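Local coordinates for protein 2-dehydro-3-deoxy-D-arabinonate dehydratase (Sulfolobus solfataricus, PDB 3BQB) that dehydrates 2-keto-3-deoxy-D-arabinonate to 2,5-dioxopentanoate in a magnesium-dependent step of pentose oxidation, at residues Leu141-Leu146 with Met162-Ala167. Numbering follows the deposited sequence.
Sequences LPEPEL and MDDVSA. With MG (magnesium ion), chain F.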
loop_
_atom_site.group_PDB
_atom_site.type_symbol
_atom_site.label_atom_id
_atom_site.label_comp_id
_atom_site.label_asym_id
_atom_site.label_seq_id
_atom_site.Cartn_x
_atom_site.Cartn_y
_atom_site.Cartn_z
ATOM N N LEU B 141 -16.784 20.086 31.128
ATOM C CA LEU B 141 -16.616 21.448 30.638
ATOM C C LEU B 141 -15.688 21.468 29.429
ATOM O O LEU B 141 -14.705 20.726 29.395
ATOM C CB LEU B 141 -16.026 22.343 31.734
ATOM C CG LEU B 141 -16.889 22.666 32.962
ATOM C CD1 LEU B 141 -16.153 23.649 33.863
ATOM C CD2 LEU B 141 -18.259 23.226 32.576
ATOM N N PRO B 142 -15.988 22.324 28.432
ATOM C CA PRO B 142 -15.008 22.567 27.383
ATOM C C PRO B 142 -13.929 23.483 27.930
ATOM O O PRO B 142 -14.223 24.351 28.756
ATOM C CB PRO B 142 -15.819 23.280 26.300
ATOM C CG PRO B 142 -16.874 23.999 27.046
ATOM C CD PRO B 142 -17.212 23.119 28.227
ATOM N N GLU B 143 -12.691 23.270 27.499
ATOM C CA GLU B 143 -11.585 24.131 27.875
ATOM C C GLU B 143 -10.997 24.712 26.600
ATOM O O GLU B 143 -10.309 24.003 25.864
ATOM C CB GLU B 143 -10.527 23.343 28.637
ATOM C CG GLU B 143 -10.997 22.818 29.981
ATOM C CD GLU B 143 -9.918 22.052 30.731
ATOM O OE1 GLU B 143 -10.220 21.542 31.830
ATOM O OE2 GLU B 143 -8.777 21.943 30.229
ATOM N N PRO B 144 -11.286 25.997 26.320
ATOM C CA PRO B 144 -10.786 26.652 25.112
ATOM C C PRO B 144 -9.315 27.000 25.236
ATOM O O PRO B 144 -8.934 27.713 26.160
ATOM C CB PRO B 144 -11.627 27.927 25.038
ATOM C CG PRO B 144 -11.948 28.233 26.460
ATOM C CD PRO B 144 -12.121 26.906 27.129
ATOM N N GLU B 145 -8.498 26.500 24.315
ATOM C CA GLU B 145 -7.057 26.696 24.396
ATOM C C GLU B 145 -6.447 26.986 23.034
ATOM O O GLU B 145 -6.954 26.541 22.002
ATOM C CB GLU B 145 -6.394 25.449 24.989
ATOM C CG GLU B 145 -7.138 24.870 26.185
ATOM C CD GLU B 145 -6.356 23.833 26.964
ATOM O OE1 GLU B 145 -6.837 23.443 28.055
ATOM O OE2 GLU B 145 -5.268 23.415 26.511
ATOM N N LEU B 146 -5.357 27.746 23.048
ATOM C CA LEU B 146 -4.484 27.847 21.893
ATOM C C LEU B 146 -3.663 26.562 21.840
ATOM O O LEU B 146 -3.140 26.117 22.862
ATOM C CB LEU B 146 -3.550 29.052 22.021
ATOM C CG LEU B 146 -2.575 29.261 20.860
ATOM C CD1 LEU B 146 -3.330 29.673 19.609
ATOM C CD2 LEU B 146 -1.523 30.292 21.218
ATOM N N MET B 162 -8.090 24.670 19.959
ATOM C CA MET B 162 -8.375 23.351 20.508
ATOM C C MET B 162 -9.326 23.428 21.701
ATOM O O MET B 162 -9.203 24.302 22.562
ATOM C CB MET B 162 -7.088 22.610 20.898
ATOM C CG MET B 162 -7.351 21.208 21.461
ATOM S SD MET B 162 -6.001 20.024 21.263
ATOM C CE MET B 162 -6.175 19.556 19.542
ATOM N N ASP B 163 -10.281 22.500 21.716
ATOM C CA ASP B 163 -11.187 22.297 22.833
ATOM C C ASP B 163 -10.748 21.038 23.573
ATOM O O ASP B 163 -10.843 19.933 23.041
ATOM C CB ASP B 163 -12.632 22.145 22.340
ATOM C CG ASP B 163 -13.639 22.034 23.483
ATOM O OD1 ASP B 163 -13.228 22.154 24.656
ATOM O OD2 ASP B 163 -14.842 21.833 23.205
ATOM N N ASP B 164 -10.257 21.228 24.794
ATOM C CA ASP B 164 -9.835 20.134 25.661
ATOM C C ASP B 164 -11.018 19.786 26.559
ATOM O O ASP B 164 -11.140 20.301 27.667
ATOM C CB ASP B 164 -8.601 20.571 26.467
ATOM C CG ASP B 164 -8.138 19.534 27.481
ATOM O OD1 ASP B 164 -8.604 18.377 27.454
ATOM O OD2 ASP B 164 -7.288 19.895 28.320
ATOM N N VAL B 165 -11.890 18.912 26.060
ATOM C CA VAL B 165 -13.132 18.567 26.756
ATOM C C VAL B 165 -12.796 17.727 27.989
ATOM O O VAL B 165 -12.168 16.672 27.872
ATOM C CB VAL B 165 -14.122 17.791 25.844
ATOM C CG1 VAL B 165 -15.471 17.612 26.537
ATOM C CG2 VAL B 165 -14.313 18.500 24.505
ATOM N N SER B 166 -13.224 18.199 29.161
ATOM C CA SER B 166 -12.779 17.649 30.444
ATOM C C SER B 166 -13.940 17.246 31.351
ATOM O O SER B 166 -14.752 18.091 31.724
ATOM C CB SER B 166 -11.923 18.686 31.169
ATOM O OG SER B 166 -10.864 19.129 30.342
ATOM N N ALA B 167 -14.011 15.962 31.707
ATOM C CA ALA B 167 -14.955 15.491 32.729
ATOM C C ALA B 167 -14.406 15.862 34.110
ATOM O O ALA B 167 -13.775 15.052 34.787
ATOM C CB ALA B 167 -15.177 13.998 32.618
HETATM MG MG MG F . -6.232 21.652 29.300
#
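Glu145 and Asp164 meet at a shared magnesium ion, which Glu145 OE1 and Asp164 OD2 each bind at 2.3 Å. Their carboxylates are turned 82° from each other, and each gives one oxygen to the metal; Glu145 OE2 instead accepts hydrogen bonds from Gly255 N and Thr253 OG1. Glu143 OE2 approaches the same magnesium ion at a longer 2.7 Å; its side chain runs alongside that of Asp164, pointing the same way, with the carboxylates steeply inclined to each other. Such a cluster of acidic oxygens would probably be unfavourable without cations; besides the metal, Lys182 pairs with Glu143 OE2 and also reaches Asp164 OD2, while Lys118 pairs with Asp164 OD1. The backbone frame is a beta hairpin of the FAH-family domain, strands 140-150 and 156-167; the evidence is its antiparallel bonding. At one end Glu145 and Met162 form a hydrogen-bonded pair, with Glu145 N to Met162 O at 2.9 Å, followed by the non-hydrogen-bonded pair Pro144-Asp163; at the other, Leu141 and Ser166 exchange two bonds. The regular pairing breaks at Pro142-Glu143 and Val165, although Asp164 N still reaches Glu143 O nearly straight (3.0 Å, 171° at the hydrogen). The tightly packed side holds Pro142, Pro144 and Asp163, all buried against strand 271-276, the prolines also against strand 207-214; Pro142 CB lies against the carboxylate of Asp163. Asp163 OD1 takes a weak bond from Glu143 N (3.1 Å), because Asp163 CG sits anti to its own N (chi1 -176°) and its end swings back toward the opposite strand. Replacing Asp163 with an alanine would probably leave Glu143 N with little beyond its weak, 3.4 Å bond to Asp164 O and open a gap beside the ring of Pro142. On the looser metal side, by contrast, Glu143 remains partly exposed, near the substrate-binding Lys182 and Thr256.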